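Local atomic coordinates of 3-deoxy-manno-octulosonate cytidylyltransferase (Escherichia coli, PDB entry 1H7E), a protein that catalyses the transfer of CMP from CTP to the eight-carbon sugar KDO, releasing diphosphate and activating the sugar for lipopolysaccharide synthesis. Residues 22-26 with 233-238; 36-41 with 102-108; 124-128 with 216-220. All coordinates share one frame; numbering follows the deposited sequence.

Interaction 1: residues 22-26 with 233-238; sequences LDIVG and VRALMA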
loop_
_atom_site.group_PDB
_atom_site.type_symbol
_atom_site.label_atom_id
_atom_site.label_comp_id
_atom_site.label_asym_id
_atom_site.label_seq_id
_atom_site.Cartn_x
_atom_site.Cartn_y
_atom_site.Cartn_z
ATOM N N LEU A 22 9.953 -35.061 5.257
ATOM C CA LEU A 22 11.408 -35.093 5.081
ATOM C C LEU A 22 12.098 -35.159 6.431
ATOM O O LEU A 22 11.641 -34.551 7.391
ATOM C CB LEU A 22 11.904 -33.851 4.342
ATOM C CG LEU A 22 11.741 -33.736 2.831
ATOM C CD1 LEU A 22 12.159 -32.331 2.429
ATOM C CD2 LEU A 22 12.579 -34.780 2.106
ATOM N N ASP A 23 13.227 -35.857 6.489
ATOM C CA ASP A 23 13.957 -35.993 7.739
ATOM C C ASP A 23 14.945 -34.873 8.035
ATOM O O ASP A 23 15.732 -34.471 7.192
ATOM C CB ASP A 23 14.693 -37.336 7.800
ATOM C CG ASP A 23 15.259 -37.624 9.186
ATOM O OD1 ASP A 23 16.344 -37.094 9.535
ATOM O OD2 ASP A 23 14.594 -38.374 9.933
ATOM N N ILE A 24 14.890 -34.385 9.262
ATOM C CA ILE A 24 15.794 -33.350 9.735
ATOM C C ILE A 24 16.185 -33.862 11.126
ATOM O O ILE A 24 15.341 -33.952 12.018
ATOM C CB ILE A 24 15.098 -31.950 9.839
ATOM C CG1 ILE A 24 14.555 -31.508 8.475
ATOM C CG2 ILE A 24 16.079 -30.905 10.391
ATOM C CD1 ILE A 24 13.747 -30.221 8.526
ATOM N N VAL A 25 17.455 -34.231 11.285
ATOM C CA VAL A 25 17.978 -34.762 12.551
ATOM C C VAL A 25 17.109 -35.856 13.204
ATOM O O VAL A 25 16.796 -35.797 14.400
ATOM C CB VAL A 25 18.370 -33.634 13.602
ATOM C CG1 VAL A 25 19.510 -32.781 13.073
ATOM C CG2 VAL A 25 17.177 -32.747 13.976
ATOM N N GLY A 26 16.692 -36.829 12.391
ATOM C CA GLY A 26 15.904 -37.939 12.901
ATOM C C GLY A 26 14.395 -37.789 13.090
ATOM O O GLY A 26 13.771 -38.729 13.592
ATOM N N VAL A 233 19.575 -26.005 6.725
ATOM C CA VAL A 233 18.684 -26.207 7.858
ATOM C C VAL A 233 19.139 -27.431 8.668
ATOM O O VAL A 233 19.154 -27.379 9.900
ATOM C CB VAL A 233 17.209 -26.349 7.407
ATOM C CG1 VAL A 233 16.330 -26.796 8.572
ATOM C CG2 VAL A 233 16.713 -25.010 6.880
ATOM N N ARG A 234 19.549 -28.504 7.985
ATOM C CA ARG A 234 20.029 -29.714 8.667
ATOM C C ARG A 234 21.248 -29.392 9.522
ATOM O O ARG A 234 21.325 -29.802 10.688
ATOM C CB ARG A 234 20.379 -30.829 7.677
ATOM C CG ARG A 234 19.179 -31.640 7.220
ATOM C CD ARG A 234 19.603 -32.867 6.446
ATOM N NE ARG A 234 18.453 -33.704 6.124
ATOM C CZ ARG A 234 17.962 -33.863 4.898
ATOM N NH1 ARG A 234 18.525 -33.237 3.872
ATOM N NH2 ARG A 234 16.902 -34.642 4.693
ATOM N N ALA A 235 22.181 -28.635 8.944
ATOM C CA ALA A 235 23.399 -28.228 9.646
ATOM C C ALA A 235 23.080 -27.260 10.796
ATOM O O ALA A 235 23.612 -27.398 11.908
ATOM C CB ALA A 235 24.382 -27.582 8.661
ATOM N N LEU A 236 22.187 -26.309 10.518
ATOM C CA LEU A 236 21.765 -25.284 11.477
ATOM C C LEU A 236 20.971 -25.849 12.659
ATOM O O LEU A 236 21.134 -25.398 13.801
ATOM C CB LEU A 236 20.944 -24.213 10.743
ATOM C CG LEU A 236 21.410 -22.748 10.718
ATOM C CD1 LEU A 236 22.929 -22.624 10.885
ATOM C CD2 LEU A 236 20.944 -22.104 9.419
ATOM N N MET A 237 20.120 -26.837 12.376
ATOM C CA MET A 237 19.300 -27.482 13.402
ATOM C C MET A 237 20.164 -28.388 14.279
ATOM O O MET A 237 19.891 -28.528 15.473
ATOM C CB MET A 237 18.179 -28.307 12.760
ATOM C CG MET A 237 16.969 -28.541 13.661
ATOM S SD MET A 237 15.650 -27.350 13.340
ATOM C CE MET A 237 14.867 -28.110 11.953
ATOM N N ALA A 238 21.185 -29.005 13.670
ATOM C CA ALA A 238 22.131 -29.898 14.361
ATOM C C ALA A 238 23.105 -29.108 15.240
ATOM O O ALA A 238 23.487 -29.557 16.323
ATOM C CB ALA A 238 22.906 -30.739 13.351
#
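The guanidinium group of Arg234 turns one edge to the backbone of the 22-26 segment. The carbonyl O of Asp23 sits at that edge, near the plane, while Ile24 CA lies obliquely to the group. Arg234 NH2 donates to Asp23 O at 2.8 Å. The donor lies in the carbonyl plane, but the oxygen is somewhat tilted from the guanidinium plane and the N-H points at it with an angle of only 133°. Arg234 NE adds a weak bond to the same Asp23 O at 3.0 Å. One carbonyl is therefore gripped by two nitrogens in a fork. The arginine chain is extended from CG to NE, and this carries the charged end from the helix to the strand.

Next to this polar pair the contact is apolar. Met237 bends at chi2 (97°) and chi3, which brings its methyl back towards Ile24. Met237 CE meets Ile24 CG2 at 3.4 Å, tighter than usual for two carbons. The two side chains cross at about a right angle. Ile24 CD1 reaches Val233 CG1 at 4.3 Å. Val25 splits its branches: CG1 touches Ala238 CB at 4.0 Å, and CG2 lies 4.2 Å from Met237 CG. His32 of helix 29-38 touches both Val25 and Met237, and its NE2 is hydrogen-bonded to Ile24 O.

Within the 22-26 segment, Asp23 OD1 accepts from Gly26 N at 2.9 Å on its syn side. This is an Asx motif, and it ties the turn together. Val25 and Gly26 both have positive phi, consistent with a type I' turn between strands 23-24 and 27-28. The contact thus packs a beta hairpin with a two-residue turn against the C-terminal helix 227-243.

Interaction 2: residues 36-41 with 102-108; sequences RALQVA and IRPRDVE
Val40 and Pro104 bring their CA atoms to 5.2 Å where the chain leaving helix 29-38 passes the first turn of helix 104-116. Side chains then meet along the whole contact. At one end Arg36 slides past Ile102 in the opposite direction, with Arg36 CB 3.9 Å from Ile102 CG2. Arg36 NH1 donates to Ile102 O at 3.0 Å. The oxygen lies in the guanidinium plane, but the nitrogen stands 39° above the carbonyl plane.

In the middle, Pro104 CG rests on the backbone O of Arg36 at 3.6 Å. Gln39 OE1 also approaches Pro104 CG, the two side chains crossing at a slant. Val40 is the apolar centre. Val40 CG1 is anti to the backbone N (chi1 -178°) and meets both Val107 CG1, at 3.9 Å, and Glu108 CG, at 3.7 Å. Val40 CG2 lies against Val107 CB and the carbonyl O of Pro104.

At the other end Glu108 runs past Val40 to the backbone of Ala41. Ala41 N donates to Glu108 OE2 at 3.0 Å. The bond is almost straight, at 176°, and the N-H reaches OE2 from above the carboxylate plane. Arg105 NH1 forms a salt bridge with Glu108 OE2 at 3.1 Å, although the hydrogen bond in it is weak. This nearby positive charge probably helps to keep the carboxylate ionised.

The 36-41 side packs on the central sheet: Val40 and Ala37 touch Ile5 of strand 3-8, and Ala37 also meets Val46 of strand 45-50. The contact therefore sets helices 29-38 and 104-116 beside each other.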
loop_
_atom_site.group_PDB
_atom_site.type_symbol
_atom_site.label_atom_id
_atom_site.label_comp_id
_atom_site.label_asym_id
_atom_site.label_seq_id
_atom_site.Cartn_x
_atom_site.Cartn_y
_atom_site.Cartn_z
ATOM N N ARG A 36 7.795 -27.150 18.001
ATOM C CA ARG A 36 8.001 -25.727 18.316
ATOM C C ARG A 36 6.682 -25.029 18.627
ATOM O O ARG A 36 6.616 -24.201 19.526
ATOM C CB ARG A 36 8.752 -25.013 17.197
ATOM C CG ARG A 36 10.234 -25.218 17.323
ATOM C CD ARG A 36 10.877 -25.368 15.997
ATOM N NE ARG A 36 12.265 -25.793 16.137
ATOM C CZ ARG A 36 13.308 -24.972 16.239
ATOM N NH1 ARG A 36 13.149 -23.651 16.219
ATOM N NH2 ARG A 36 14.526 -25.484 16.339
ATOM N N ALA A 37 5.618 -25.414 17.920
ATOM C CA ALA A 37 4.287 -24.841 18.145
ATOM C C ALA A 37 3.811 -25.111 19.576
ATOM O O ALA A 37 3.169 -24.253 20.201
ATOM C CB ALA A 37 3.296 -25.411 17.129
ATOM N N LEU A 38 4.164 -26.285 20.111
ATOM C CA LEU A 38 3.777 -26.646 21.474
ATOM C C LEU A 38 4.416 -25.761 22.529
ATOM O O LEU A 38 3.885 -25.647 23.630
ATOM C CB LEU A 38 4.119 -28.105 21.778
ATOM C CG LEU A 38 3.173 -29.111 21.155
ATOM C CD1 LEU A 38 3.721 -30.511 21.334
ATOM C CD2 LEU A 38 1.820 -28.956 21.794
ATOM N N GLN A 39 5.547 -25.140 22.183
ATOM C CA GLN A 39 6.275 -24.269 23.095
ATOM C C GLN A 39 5.722 -22.852 23.168
ATOM O O GLN A 39 6.223 -22.036 23.932
ATOM C CB GLN A 39 7.750 -24.220 22.703
ATOM C CG GLN A 39 8.440 -25.583 22.677
ATOM C CD GLN A 39 9.878 -25.511 22.154
ATOM O OE1 GLN A 39 10.552 -24.495 22.319
ATOM N NE2 GLN A 39 10.347 -26.587 21.516
ATOM N N VAL A 40 4.694 -22.553 22.376
ATOM C CA VAL A 40 4.108 -21.212 22.368
ATOM C C VAL A 40 3.127 -21.063 23.510
ATOM O O VAL A 40 2.119 -21.759 23.568
ATOM C CB VAL A 40 3.379 -20.894 21.024
ATOM C CG1 VAL A 40 2.828 -19.483 21.040
ATOM C CG2 VAL A 40 4.325 -21.083 19.849
ATOM N N ALA A 41 3.425 -20.148 24.421
ATOM C CA ALA A 41 2.552 -19.908 25.560
ATOM C C ALA A 41 1.247 -19.272 25.116
ATOM O O ALA A 41 1.220 -18.546 24.123
ATOM C CB ALA A 41 3.250 -19.000 26.565
ATOM N N ILE A 102 11.106 -22.006 12.972
ATOM C CA ILE A 102 10.230 -20.995 13.543
ATOM C C ILE A 102 10.588 -20.769 15.023
ATOM O O ILE A 102 10.870 -21.722 15.745
ATOM C CB ILE A 102 8.733 -21.463 13.410
ATOM C CG1 ILE A 102 7.789 -20.497 14.115
ATOM C CG2 ILE A 102 8.525 -22.846 14.021
ATOM C CD1 ILE A 102 7.775 -19.136 13.498
ATOM N N ARG A 103 10.659 -19.512 15.452
ATOM C CA ARG A 103 10.952 -19.203 16.851
ATOM C C ARG A 103 9.655 -19.003 17.627
ATOM O O ARG A 103 8.876 -18.118 17.308
ATOM C CB ARG A 103 11.774 -17.918 16.990
ATOM C CG ARG A 103 13.213 -18.001 16.509
ATOM C CD ARG A 103 13.946 -16.691 16.829
ATOM N NE ARG A 103 13.365 -15.564 16.096
ATOM C CZ ARG A 103 13.862 -15.054 14.970
ATOM N NH1 ARG A 103 14.974 -15.549 14.427
ATOM N NH2 ARG A 103 13.198 -14.093 14.348
ATOM N N PRO A 104 9.415 -19.821 18.670
ATOM C CA PRO A 104 8.204 -19.713 19.488
ATOM C C PRO A 104 7.903 -18.299 19.978
ATOM O O PRO A 104 6.733 -17.898 20.058
ATOM C CB PRO A 104 8.513 -20.647 20.658
ATOM C CG PRO A 104 9.252 -21.758 19.980
ATOM C CD PRO A 104 10.198 -21.017 19.049
ATOM N N ARG A 105 8.950 -17.543 20.302
ATOM C CA ARG A 105 8.795 -16.170 20.794
ATOM C C ARG A 105 8.151 -15.242 19.761
ATOM O O ARG A 105 7.427 -14.320 20.119
ATOM C CB ARG A 105 10.155 -15.607 21.243
ATOM C CG ARG A 105 10.264 -15.264 22.755
ATOM C CD ARG A 105 9.783 -16.394 23.718
ATOM N NE ARG A 105 10.596 -17.618 23.685
ATOM C CZ ARG A 105 10.139 -18.843 23.963
ATOM N NH1 ARG A 105 8.868 -19.031 24.304
ATOM N NH2 ARG A 105 10.945 -19.893 23.868
ATOM N N ASP A 106 8.392 -15.499 18.481
ATOM C CA ASP A 106 7.802 -14.670 17.422
ATOM C C ASP A 106 6.297 -14.884 17.329
ATOM O O ASP A 106 5.547 -13.944 17.039
ATOM C CB ASP A 106 8.440 -14.965 16.061
ATOM C CG ASP A 106 9.889 -14.517 15.979
ATOM O OD1 ASP A 106 10.350 -13.753 16.859
ATOM O OD2 ASP A 106 10.558 -14.943 15.020
ATOM N N VAL A 107 5.857 -16.128 17.524
ATOM C CA VAL A 107 4.425 -16.418 17.479
ATOM C C VAL A 107 3.755 -15.766 18.702
ATOM O O VAL A 107 2.636 -15.247 18.612
ATOM C CB VAL A 107 4.148 -17.945 17.429
ATOM C CG1 VAL A 107 2.656 -18.201 17.314
ATOM C CG2 VAL A 107 4.888 -18.575 16.262
ATOM N N GLU A 108 4.457 -15.766 19.839
ATOM C CA GLU A 108 3.939 -15.138 21.048
ATOM C C GLU A 108 3.747 -13.634 20.852
ATOM O O GLU A 108 2.779 -13.051 21.359
ATOM C CB GLU A 108 4.861 -15.419 22.237
ATOM C CG GLU A 108 4.718 -16.840 22.761
ATOM C CD GLU A 108 5.751 -17.229 23.814
ATOM O OE1 GLU A 108 6.436 -16.343 24.372
ATOM O OE2 GLU A 108 5.881 -18.445 24.068
#

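Interaction 3: residues 124-128 with 216-220; sequences TLCHA and EVAAT
Cys126 and Glu216 form a parallel beta bridge, with CA atoms 4.9 Å apart, where edge strand 212-216 of the central mixed sheet leaves its neighbour 122-129. The backbone bond here is Val217 N to Cys126 O, 2.9 Å long and close to straight at 164°. Glu216 CA adds a C-H...O contact to Cys126 O at 3.3 Å.

Apolar contact is small. Leu125 CD2 meets Val217 CG1 at 4.0 Å, the two side chains crossing at about a right angle. Asp106 of helix 104-116 touches both.

The His127 ring covers the departing loop. A chi1 of 69° puts CG between the backbone N and the carbonyl carbon, which turns the ring over residues 219-220. Ala219 CA sits over one face in a CH-pi contact, 3.7 Å from the centroid of the His127 ring and 16° off the normal. Thr220 N lies over the same face, nearer the rim. His127 ND1 donates to Ala128 O at 3.1 Å, which fixes the rotation of the ring.

Water and charge complete the contact. Glu216 OE2 pairs with Arg168 and also accepts from water 2, which donates to Val217 O as well and accepts from Ala128 N. Water 1 lies at the ring edge, 2.8 Å from His127 NE2, and also bonds Thr220 OG1.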
loop_
_atom_site.group_PDB
_atom_site.type_symbol
_atom_site.label_atom_id
_atom_site.label_comp_id
_atom_site.label_asym_id
_atom_site.label_seq_id
_atom_site.Cartn_x
_atom_site.Cartn_y
_atom_site.Cartn_z
ATOM N N THR A 124 0.284 -10.199 11.230
ATOM C CA THR A 124 1.284 -10.999 10.555
ATOM C C THR A 124 2.656 -10.453 10.951
ATOM O O THR A 124 2.744 -9.513 11.751
ATOM C CB THR A 124 1.075 -11.021 9.017
ATOM O OG1 THR A 124 1.950 -11.993 8.437
ATOM C CG2 THR A 124 1.352 -9.617 8.389
ATOM N N LEU A 125 3.710 -11.071 10.427
ATOM C CA LEU A 125 5.078 -10.687 10.776
ATOM C C LEU A 125 5.929 -10.187 9.612
ATOM O O LEU A 125 5.636 -10.454 8.451
ATOM C CB LEU A 125 5.795 -11.889 11.416
ATOM C CG LEU A 125 5.195 -12.476 12.704
ATOM C CD1 LEU A 125 5.969 -13.728 13.076
ATOM C CD2 LEU A 125 5.211 -11.443 13.831
ATOM N N CYS A 126 7.009 -9.485 9.958
ATOM C CA CYS A 126 7.953 -8.977 8.970
ATOM C C CYS A 126 9.320 -8.770 9.648
ATOM O O CYS A 126 9.420 -8.752 10.884
ATOM C CB CYS A 126 7.445 -7.653 8.374
ATOM S SG CYS A 126 7.438 -6.280 9.500
ATOM N N HIS A 127 10.380 -8.719 8.848
ATOM C CA HIS A 127 11.722 -8.435 9.381
ATOM C C HIS A 127 12.497 -7.618 8.338
ATOM O O HIS A 127 12.163 -7.649 7.148
ATOM C CB HIS A 127 12.493 -9.697 9.824
ATOM C CG HIS A 127 12.913 -10.609 8.708
ATOM N ND1 HIS A 127 13.985 -10.341 7.885
ATOM C CD2 HIS A 127 12.440 -11.816 8.317
ATOM C CE1 HIS A 127 14.150 -11.340 7.034
ATOM N NE2 HIS A 127 13.224 -12.249 7.276
ATOM N N ALA A 128 13.459 -6.824 8.800
ATOM C CA ALA A 128 14.260 -5.983 7.903
ATOM C C ALA A 128 15.147 -6.776 6.956
ATOM O O ALA A 128 15.658 -7.842 7.311
ATOM C CB ALA A 128 15.113 -5.014 8.719
ATOM N N GLU A 216 7.174 -6.302 13.562
ATOM C CA GLU A 216 8.562 -6.545 13.199
ATOM C C GLU A 216 9.329 -7.434 14.188
ATOM O O GLU A 216 9.271 -7.211 15.393
ATOM C CB GLU A 216 9.287 -5.201 13.020
ATOM C CG GLU A 216 10.660 -5.370 12.418
ATOM C CD GLU A 216 11.407 -4.071 12.219
ATOM O OE1 GLU A 216 10.794 -2.993 12.140
ATOM O OE2 GLU A 216 12.637 -4.149 12.129
ATOM N N VAL A 217 10.029 -8.446 13.668
ATOM C CA VAL A 217 10.854 -9.349 14.482
ATOM C C VAL A 217 12.247 -9.431 13.849
ATOM O O VAL A 217 12.483 -8.817 12.807
ATOM C CB VAL A 217 10.241 -10.772 14.587
ATOM C CG1 VAL A 217 8.891 -10.701 15.283
ATOM C CG2 VAL A 217 10.140 -11.436 13.215
ATOM N N ALA A 218 13.169 -10.171 14.472
ATOM C CA ALA A 218 14.532 -10.327 13.937
ATOM C C ALA A 218 14.524 -11.236 12.695
ATOM O O ALA A 218 13.554 -11.965 12.473
ATOM C CB ALA A 218 15.439 -10.899 15.007
ATOM N N ALA A 219 15.574 -11.168 11.870
ATOM C CA ALA A 219 15.654 -12.006 10.671
ATOM C C ALA A 219 15.428 -13.464 11.081
ATOM O O ALA A 219 16.059 -13.956 12.016
ATOM C CB ALA A 219 17.015 -11.845 9.985
ATOM N N THR A 220 14.493 -14.132 10.414
ATOM C CA THR A 220 14.164 -15.514 10.733
ATOM C C THR A 220 15.150 -16.504 10.116
ATOM O O THR A 220 16.085 -16.106 9.415
ATOM C CB THR A 220 12.717 -15.859 10.291
ATOM O OG1 THR A 220 12.581 -15.641 8.882
ATOM C CG2 THR A 220 11.689 -14.994 11.047
HETATM O O HOH W 1 13.402 -14.636 5.897
HETATM O O HOH W 2 13.812 -6.631 11.554
#

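Along the chain, interactions 2 and 3 follow one another, and both fall between the two segments of interaction 1. Helix 29-38 supplies part of interaction 2 and packs against interaction 1. Their centres are about 19 Å apart, yet Met237 SD packs on Arg36 NH2. The centres of interactions 2 and 3 are about 14 Å apart. Arg103 joins them, its NH2 and NH1 probably bonding Ala218 O and Ala219 O. Interactions 1 and 3 do not touch; their nearest atoms are about 8 Å apart. In the GT-A-like alpha/beta fold of the cytidylyltransferase family, interaction 3 holds the end of strand 212-216 and the loop after it, interaction 1 holds helix 227-243, and interaction 2 lies against both.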